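Local coordinates for protein aspartokinase (Synechocystis, PDB 3L76) that probably phosphorylates the beta-carboxyl group of L-aspartate with ATP, an early step toward threonine and lysine, and binds both these amino acids at its ACT domains, at residues V273-K287 with A326-R338. Residues are numbered along the deposited sequence; the frame is centred on the assembly and turned at random.
Sequences VALLRVPDRPGVASK and AEAVTSAIAPALR. With THR (threonine), chain C; SO4 (sulfate ion), chain G.
The carbonyl oxygen of A326 is gripped twice by T330, whose methyl and hydroxyl both meet V273. T330 N donates to it from one face of the carbonyl plane. T330 OG1 donates from the other face at 2.8 Å from A326 O, so the buried hydroxyl is satisfied within its own helix. With OG1 beside the backbone N (chi1 -57°), CG2 is turned onto the strand, 3.8 Å from L275 CG. V273 spreads its two methyls, CG1 against T330 and CG2 against A326 CB.

No direct hydrogen bond joins 273-287 to 326-338; the contact is mainly apolar. L337 has the largest share. Its CD2 lies 3.5 Å from V278 CG2 and also meets L275 CD1. Its CG faces V284 CG1, while V284 CB lies near the OXT of the bound threonine. Beyond it, the aliphatic part of K287 runs past I333, with K287 CG 3.9 Å from I333 CG2.

The P279 ring packs against the carbonyl oxygen of L337. Near L337 O, two waters join the segments. The R281 side chain is extended from CG to NE, and P279 CB lies over one face of its guanidinium, toward the rim. Water 2 lies at the guanidinium edge and bridges R281 NH2 to L337 O. Water 1 donates to R338 O and accepts a weak bond from R281 NH2.

D280, the type II turn R281-V284 and the start of the following helix hold the bound threonine. Its N donates to D280 OD1, and A285 N donates to its OXT at 2.8 Å. N557, Q304 and I558 also hydrogen-bond the threonine. Strand 273-276 runs nearly parallel to helix 326-333, at 15° between their axes. This is the helix-on-sheet layer of an ACT domain, with its effector site at the turn between first strand and first helix.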
ATOM      1  N   VAL A 273     -18.806 -34.697  44.131  1.00 31.98           N
ATOM      2  CA  VAL A 273     -18.674 -36.102  44.435  1.00 40.56           C
ATOM      3  C   VAL A 273     -17.417 -36.635  43.740  1.00 44.32           C
ATOM      4  O   VAL A 273     -17.208 -36.406  42.558  1.00 47.42           O
ATOM      5  CB  VAL A 273     -19.887 -36.918  43.959  1.00 48.29           C
ATOM      6  CG1 VAL A 273     -19.707 -38.352  44.350  1.00 40.36           C
ATOM      7  CG2 VAL A 273     -21.187 -36.367  44.545  1.00 33.90           C
ATOM      8  N   ALA A 274     -16.573 -37.344  44.477  1.00 49.98           N
ATOM      9  CA  ALA A 274     -15.418 -37.987  43.865  1.00 31.89           C
ATOM     10  C   ALA A 274     -15.381 -39.476  44.221  1.00 40.49           C
ATOM     11  O   ALA A 274     -15.635 -39.866  45.367  1.00 45.42           O
ATOM     12  CB  ALA A 274     -14.118 -37.283  44.298  1.00 27.93           C
ATOM     13  N   LEU A 275     -15.105 -40.299  43.215  1.00 31.07           N
ATOM     14  CA  LEU A 275     -14.760 -41.699  43.412  1.00 33.49           C
ATOM     15  C   LEU A 275     -13.249 -41.847  43.357  1.00 32.63           C
ATOM     16  O   LEU A 275     -12.642 -41.607  42.322  1.00 43.64           O
ATOM     17  CB  LEU A 275     -15.376 -42.556  42.316  1.00 34.04           C
ATOM     18  CG  LEU A 275     -16.413 -43.563  42.804  1.00 52.38           C
ATOM     19  CD1 LEU A 275     -16.823 -44.466  41.660  1.00 46.10           C
ATOM     20  CD2 LEU A 275     -15.863 -44.379  43.979  1.00 41.53           C
ATOM     21  N   LEU A 276     -12.649 -42.235  44.476  1.00 31.26           N
ATOM     22  CA  LEU A 276     -11.199 -42.351  44.588  1.00 34.86           C
ATOM     23  C   LEU A 276     -10.701 -43.765  44.307  1.00 42.78           C
ATOM     24  O   LEU A 276     -11.372 -44.745  44.638  1.00 41.98           O
ATOM     25  CB  LEU A 276     -10.770 -41.966  46.002  1.00 32.52           C
ATOM     26  CG  LEU A 276     -11.195 -40.599  46.514  1.00 40.17           C
ATOM     27  CD1 LEU A 276     -10.849 -40.481  47.979  1.00 20.14           C
ATOM     28  CD2 LEU A 276     -10.540 -39.488  45.690  1.00 26.69           C
ATOM     29  N   ARG A 277      -9.518 -43.852  43.708  1.00 47.32           N
ATOM     30  CA  ARG A 277      -8.794 -45.115  43.556  1.00 41.70           C
ATOM     31  C   ARG A 277      -9.627 -46.203  42.893  1.00 49.86           C
ATOM     32  O   ARG A 277      -9.713 -47.331  43.384  1.00 34.57           O
ATOM     33  CB  ARG A 277      -8.282 -45.609  44.910  1.00 33.53           C
ATOM     34  CG  ARG A 277      -7.138 -46.599  44.797  1.00 40.59           C
ATOM     35  CD  ARG A 277      -6.429 -46.746  46.117  1.00 38.40           C
ATOM     36  NE  ARG A 277      -5.181 -47.483  45.985  1.00 51.78           N
ATOM     37  CZ  ARG A 277      -4.512 -47.984  47.013  1.00 54.82           C
ATOM     38  NH1 ARG A 277      -4.973 -47.840  48.250  1.00 43.04           N
ATOM     39  NH2 ARG A 277      -3.383 -48.630  46.807  1.00 45.07           N
ATOM     40  N   VAL A 278     -10.248 -45.850  41.784  1.00 42.61           N
ATOM     41  CA  VAL A 278     -11.018 -46.794  40.999  1.00 34.63           C
ATOM     42  C   VAL A 278     -10.031 -47.435  40.005  1.00 36.18           C
ATOM     43  O   VAL A 278      -8.955 -46.890  39.767  1.00 39.17           O
ATOM     44  CB  VAL A 278     -12.196 -46.042  40.300  1.00 30.56           C
ATOM     45  CG1 VAL A 278     -11.782 -45.549  38.932  1.00 37.36           C
ATOM     46  CG2 VAL A 278     -13.417 -46.909  40.199  1.00 79.17           C
ATOM     47  N   PRO A 279     -10.370 -48.610  39.444  1.00 48.75           N
ATOM     48  CA  PRO A 279      -9.432 -49.255  38.508  1.00 50.64           C
ATOM     49  C   PRO A 279      -9.251 -48.464  37.210  1.00 62.88           C
ATOM     50  O   PRO A 279     -10.226 -47.955  36.646  1.00 58.67           O
ATOM     51  CB  PRO A 279     -10.096 -50.616  38.213  1.00 40.61           C
ATOM     52  CG  PRO A 279     -11.034 -50.850  39.356  1.00 38.06           C
ATOM     53  CD  PRO A 279     -11.511 -49.484  39.778  1.00 63.70           C
ATOM     54  N   ASP A 280      -8.014 -48.372  36.732  1.00 51.40           N
ATOM     55  CA  ASP A 280      -7.740 -47.642  35.494  1.00 40.87           C
ATOM     56  C   ASP A 280      -7.818 -48.532  34.269  1.00 47.15           C
ATOM     57  O   ASP A 280      -6.797 -48.913  33.704  1.00 41.82           O
ATOM     58  CB  ASP A 280      -6.369 -46.961  35.548  1.00 46.17           C
ATOM     59  CG  ASP A 280      -6.062 -46.171  34.281  1.00 64.66           C
ATOM     60  OD1 ASP A 280      -7.011 -45.790  33.551  1.00 47.39           O
ATOM     61  OD2 ASP A 280      -4.870 -45.929  34.013  1.00 58.16           O
ATOM     62  N   ARG A 281      -9.035 -48.850  33.853  1.00 32.33           N
ATOM     63  CA  ARG A 281      -9.255 -49.695  32.694  1.00 50.71           C
ATOM     64  C   ARG A 281     -10.522 -49.251  31.971  1.00 60.75           C
ATOM     65  O   ARG A 281     -11.367 -48.593  32.561  1.00 48.64           O
ATOM     66  CB  ARG A 281      -9.398 -51.152  33.133  1.00 53.74           C
ATOM     67  CG  ARG A 281     -10.536 -51.390  34.111  1.00 58.26           C
ATOM     68  CD  ARG A 281     -10.815 -52.876  34.321  1.00 76.66           C
ATOM     69  NE  ARG A 281     -11.913 -53.067  35.266  1.00 85.65           N
ATOM     70  CZ  ARG A 281     -11.782 -53.564  36.492  1.00 87.71           C
ATOM     71  NH1 ARG A 281     -10.596 -53.959  36.937  1.00 90.98           N
ATOM     72  NH2 ARG A 281     -12.850 -53.670  37.270  1.00 61.76           N
ATOM     73  N   PRO A 282     -10.662 -49.620  30.691  1.00 64.19           N
ATOM     74  CA  PRO A 282     -11.883 -49.287  29.955  1.00 64.64           C
ATOM     75  C   PRO A 282     -13.147 -49.768  30.670  1.00 72.26           C
ATOM     76  O   PRO A 282     -13.165 -50.861  31.241  1.00 67.46           O
ATOM     77  CB  PRO A 282     -11.702 -50.040  28.631  1.00 30.99           C
ATOM     78  CG  PRO A 282     -10.247 -50.163  28.471  1.00 52.13           C
ATOM     79  CD  PRO A 282      -9.705 -50.359  29.853  1.00 51.49           C
ATOM     80  N   GLY A 283     -14.190 -48.946  30.643  1.00 46.93           N
ATOM     81  CA  GLY A 283     -15.482 -49.332  31.174  1.00 41.41           C
ATOM     82  C   GLY A 283     -15.853 -48.693  32.497  1.00 50.24           C
ATOM     83  O   GLY A 283     -17.030 -48.593  32.829  1.00 42.28           O
ATOM     84  N   VAL A 284     -14.854 -48.264  33.259  1.00 33.03           N
ATOM     85  CA  VAL A 284     -15.105 -47.707  34.576  1.00 39.87           C
ATOM     86  C   VAL A 284     -15.940 -46.422  34.509  1.00 60.77           C
ATOM     87  O   VAL A 284     -17.032 -46.352  35.088  1.00 44.58           O
ATOM     88  CB  VAL A 284     -13.808 -47.450  35.335  1.00 58.47           C
ATOM     89  CG1 VAL A 284     -14.120 -46.952  36.730  1.00 48.10           C
ATOM     90  CG2 VAL A 284     -12.988 -48.721  35.408  1.00 68.95           C
ATOM     91  N   ALA A 285     -15.447 -45.407  33.804  1.00 49.14           N
ATOM     92  CA  ALA A 285     -16.184 -44.143  33.747  1.00 45.05           C
ATOM     93  C   ALA A 285     -17.543 -44.379  33.119  1.00 43.25           C
ATOM     94  O   ALA A 285     -18.547 -43.853  33.592  1.00 36.82           O
ATOM     95  CB  ALA A 285     -15.408 -43.069  32.986  1.00 46.00           C
ATOM     96  N   SER A 286     -17.567 -45.186  32.060  1.00 39.50           N
ATOM     97  CA  SER A 286     -18.816 -45.568  31.419  1.00 52.18           C
ATOM     98  C   SER A 286     -19.877 -46.003  32.435  1.00 56.34           C
ATOM     99  O   SER A 286     -20.973 -45.451  32.461  1.00 56.65           O
ATOM    100  CB  SER A 286     -18.578 -46.685  30.414  1.00 65.56           C
ATOM    101  OG  SER A 286     -19.770 -46.975  29.712  1.00 67.28           O
ATOM    102  N   LYS A 287     -19.542 -46.973  33.286  1.00 58.61           N
ATOM    103  CA  LYS A 287     -20.505 -47.496  34.258  1.00 67.60           C
ATOM    104  C   LYS A 287     -20.954 -46.465  35.287  1.00 58.47           C
ATOM    105  O   LYS A 287     -22.142 -46.333  35.550  1.00 52.82           O
ATOM    106  CB  LYS A 287     -19.997 -48.752  34.979  1.00 61.44           C
ATOM    107  CG  LYS A 287     -20.997 -49.249  36.017  1.00 79.54           C
ATOM    108  CD  LYS A 287     -20.827 -50.715  36.352  1.00 98.13           C
ATOM    109  CE  LYS A 287     -22.166 -51.350  36.742  1.00111.35           C
ATOM    110  NZ  LYS A 287     -23.133 -51.422  35.600  1.00103.37           N
ATOM    111  N   ALA A 326     -26.808 -37.767  44.577  1.00 37.20           N
ATOM    112  CA  ALA A 326     -25.639 -38.129  43.790  1.00 46.88           C
ATOM    113  C   ALA A 326     -24.645 -39.006  44.568  1.00 54.26           C
ATOM    114  O   ALA A 326     -24.058 -39.934  44.009  1.00 60.22           O
ATOM    115  CB  ALA A 326     -24.962 -36.868  43.252  1.00 36.30           C
ATOM    116  N   GLU A 327     -24.467 -38.703  45.851  1.00 38.63           N
ATOM    117  CA  GLU A 327     -23.575 -39.469  46.709  1.00 51.09           C
ATOM    118  C   GLU A 327     -24.090 -40.894  46.909  1.00 70.17           C
ATOM    119  O   GLU A 327     -23.338 -41.868  46.794  1.00 45.57           O
ATOM    120  CB  GLU A 327     -23.413 -38.774  48.063  1.00 47.40           C
ATOM    121  CG  GLU A 327     -22.606 -39.584  49.090  1.00 62.29           C
ATOM    122  CD  GLU A 327     -22.535 -38.917  50.461  1.00 79.21           C
ATOM    123  OE1 GLU A 327     -21.662 -39.316  51.270  1.00 79.45           O
ATOM    124  OE2 GLU A 327     -23.346 -37.996  50.731  1.00 63.16           O
ATOM    125  N   ALA A 328     -25.381 -41.007  47.206  1.00 54.89           N
ATOM    126  CA  ALA A 328     -25.981 -42.306  47.457  1.00 64.66           C
ATOM    127  C   ALA A 328     -25.833 -43.233  46.251  1.00 61.81           C
ATOM    128  O   ALA A 328     -25.397 -44.372  46.393  1.00 68.74           O
ATOM    129  CB  ALA A 328     -27.448 -42.148  47.854  1.00 29.65           C
ATOM    130  N   VAL A 329     -26.186 -42.739  45.069  1.00 46.23           N
ATOM    131  CA  VAL A 329     -26.092 -43.528  43.843  1.00 45.78           C
ATOM    132  C   VAL A 329     -24.660 -43.958  43.575  1.00 62.45           C
ATOM    133  O   VAL A 329     -24.398 -45.112  43.229  1.00 50.80           O
ATOM    134  CB  VAL A 329     -26.569 -42.741  42.616  1.00 52.22           C
ATOM    135  CG1 VAL A 329     -26.542 -43.643  41.394  1.00 41.96           C
ATOM    136  CG2 VAL A 329     -27.964 -42.182  42.854  1.00 66.58           C
ATOM    137  N   THR A 330     -23.735 -43.015  43.721  1.00 58.03           N
ATOM    138  CA  THR A 330     -22.320 -43.302  43.555  1.00 34.21           C
ATOM    139  C   THR A 330     -21.865 -44.354  44.571  1.00 48.37           C
ATOM    140  O   THR A 330     -21.174 -45.308  44.213  1.00 48.35           O
ATOM    141  CB  THR A 330     -21.457 -42.011  43.654  1.00 47.90           C
ATOM    142  OG1 THR A 330     -21.892 -41.058  42.665  1.00 37.52           O
ATOM    143  CG2 THR A 330     -19.975 -42.323  43.432  1.00 30.49           C
ATOM    144  N   SER A 331     -22.275 -44.193  45.828  1.00 59.39           N
ATOM    145  CA  SER A 331     -21.932 -45.157  46.872  1.00 60.14           C
ATOM    146  C   SER A 331     -22.393 -46.568  46.538  1.00 61.39           C
ATOM    147  O   SER A 331     -21.820 -47.545  47.034  1.00 55.62           O
ATOM    148  CB  SER A 331     -22.489 -44.737  48.234  1.00 58.39           C
ATOM    149  OG  SER A 331     -21.703 -43.706  48.815  1.00 80.56           O
ATOM    150  N   ALA A 332     -23.406 -46.673  45.683  1.00 46.28           N
ATOM    151  CA  ALA A 332     -23.984 -47.974  45.368  1.00 52.99           C
ATOM    152  C   ALA A 332     -23.343 -48.652  44.151  1.00 48.87           C
ATOM    153  O   ALA A 332     -23.244 -49.873  44.090  1.00 72.48           O
ATOM    154  CB  ALA A 332     -25.490 -47.852  45.193  1.00 39.62           C
ATOM    155  N   ILE A 333     -22.916 -47.858  43.182  1.00 55.91           N
ATOM    156  CA  ILE A 333     -22.195 -48.391  42.033  1.00 70.84           C
ATOM    157  C   ILE A 333     -20.788 -48.853  42.431  1.00 80.12           C
ATOM    158  O   ILE A 333     -20.294 -49.875  41.952  1.00 62.30           O
ATOM    159  CB  ILE A 333     -22.036 -47.336  40.938  1.00 72.67           C
ATOM    160  CG1 ILE A 333     -23.365 -46.623  40.685  1.00 96.34           C
ATOM    161  CG2 ILE A 333     -21.501 -47.973  39.671  1.00 64.46           C
ATOM    162  CD1 ILE A 333     -23.219 -45.381  39.845  1.00 96.24           C
ATOM    163  N   ALA A 334     -20.156 -48.088  43.315  1.00 53.50           N
ATOM    164  CA  ALA A 334     -18.761 -48.311  43.693  1.00 60.46           C
ATOM    165  C   ALA A 334     -18.342 -49.774  43.930  1.00 62.64           C
ATOM    166  O   ALA A 334     -17.373 -50.239  43.334  1.00 53.77           O
ATOM    167  CB  ALA A 334     -18.375 -47.429  44.903  1.00 38.05           C
ATOM    168  N   PRO A 335     -19.046 -50.496  44.818  1.00 69.43           N
ATOM    169  CA  PRO A 335     -18.628 -51.879  45.095  1.00 81.95           C
ATOM    170  C   PRO A 335     -18.471 -52.728  43.829  1.00 50.81           C
ATOM    171  O   PRO A 335     -17.604 -53.597  43.771  1.00 54.47           O
ATOM    172  CB  PRO A 335     -19.758 -52.418  45.978  1.00 73.86           C
ATOM    173  CG  PRO A 335     -20.288 -51.206  46.659  1.00 79.46           C
ATOM    174  CD  PRO A 335     -20.200 -50.094  45.642  1.00 51.33           C
ATOM    175  N   ALA A 336     -19.279 -52.453  42.816  1.00 57.66           N
ATOM    176  CA  ALA A 336     -19.180 -53.164  41.544  1.00 52.44           C
ATOM    177  C   ALA A 336     -17.881 -52.890  40.786  1.00 56.12           C
ATOM    178  O   ALA A 336     -17.576 -53.587  39.824  1.00 72.56           O
ATOM    179  CB  ALA A 336     -20.381 -52.841  40.658  1.00 54.60           C
ATOM    180  N   LEU A 337     -17.125 -51.874  41.199  1.00 45.13           N
ATOM    181  CA  LEU A 337     -15.844 -51.568  40.551  1.00 53.96           C
ATOM    182  C   LEU A 337     -14.653 -52.184  41.297  1.00 48.40           C
ATOM    183  O   LEU A 337     -13.503 -51.903  40.972  1.00 60.73           O
ATOM    184  CB  LEU A 337     -15.645 -50.054  40.438  1.00 39.36           C
ATOM    185  CG  LEU A 337     -16.141 -49.200  39.262  1.00 59.27           C
ATOM    186  CD1 LEU A 337     -17.140 -49.905  38.371  1.00 38.00           C
ATOM    187  CD2 LEU A 337     -16.702 -47.871  39.765  1.00 37.71           C
ATOM    188  N   ARG A 338     -14.933 -53.021  42.292  1.00 50.60           N
ATOM    189  CA  ARG A 338     -13.877 -53.564  43.158  1.00 68.14           C
ATOM    190  C   ARG A 338     -13.475 -55.023  42.871  1.00 48.79           C
ATOM    191  O   ARG A 338     -14.106 -55.717  42.086  1.00 64.33           O
ATOM    192  CB  ARG A 338     -14.274 -53.424  44.639  1.00 26.25           C
ATOM    193  CG  ARG A 338     -14.694 -52.019  45.038  1.00 59.27           C
ATOM    194  CD  ARG A 338     -14.884 -51.918  46.540  1.00 50.67           C
ATOM    195  NE  ARG A 338     -15.214 -50.561  46.968  1.00 47.16           N
ATOM    196  CZ  ARG A 338     -16.250 -50.234  47.741  1.00 52.31           C
ATOM    197  NH1 ARG A 338     -17.103 -51.156  48.188  1.00 36.13           N
ATOM    198  NH2 ARG A 338     -16.441 -48.968  48.069  1.00 52.79           N
TER
HETATM  199  N   THR C 601      -9.714 -45.466  32.519  1.00 26.39           N
HETATM  200  CA  THR C 601     -11.095 -45.572  33.008  1.00 42.37           C
HETATM  201  C   THR C 601     -12.093 -45.741  31.867  1.00 52.17           C
HETATM  202  O   THR C 601     -11.708 -45.713  30.686  1.00 37.35           O
HETATM  203  CB  THR C 601     -11.491 -44.370  33.888  1.00 42.93           C
HETATM  204  OG1 THR C 601     -11.423 -43.158  33.119  1.00 48.67           O
HETATM  205  CG2 THR C 601     -10.533 -44.259  35.067  1.00 32.62           C
HETATM  206  OXT THR C 601     -13.289 -45.937  32.120  1.00 35.10           O
HETATM  207  S   SO4 G 605      -3.020 -48.653  43.027  0.50 35.26           S
HETATM  208  O1  SO4 G 605      -2.422 -47.356  42.936  0.50 39.58           O
HETATM  209  O2  SO4 G 605      -4.441 -48.766  42.784  0.50 40.76           O
HETATM  210  O3  SO4 G 605      -2.363 -49.427  41.996  0.50 40.76           O
HETATM  211  O4  SO4 G 605      -2.873 -49.077  44.386  0.50 39.95           O
HETATM  212  O   HOH W   1     -14.455 -55.395  39.372  1.00 36.01           O
HETATM  213  O   HOH W   2     -11.526 -54.281  40.076  1.00 42.51           O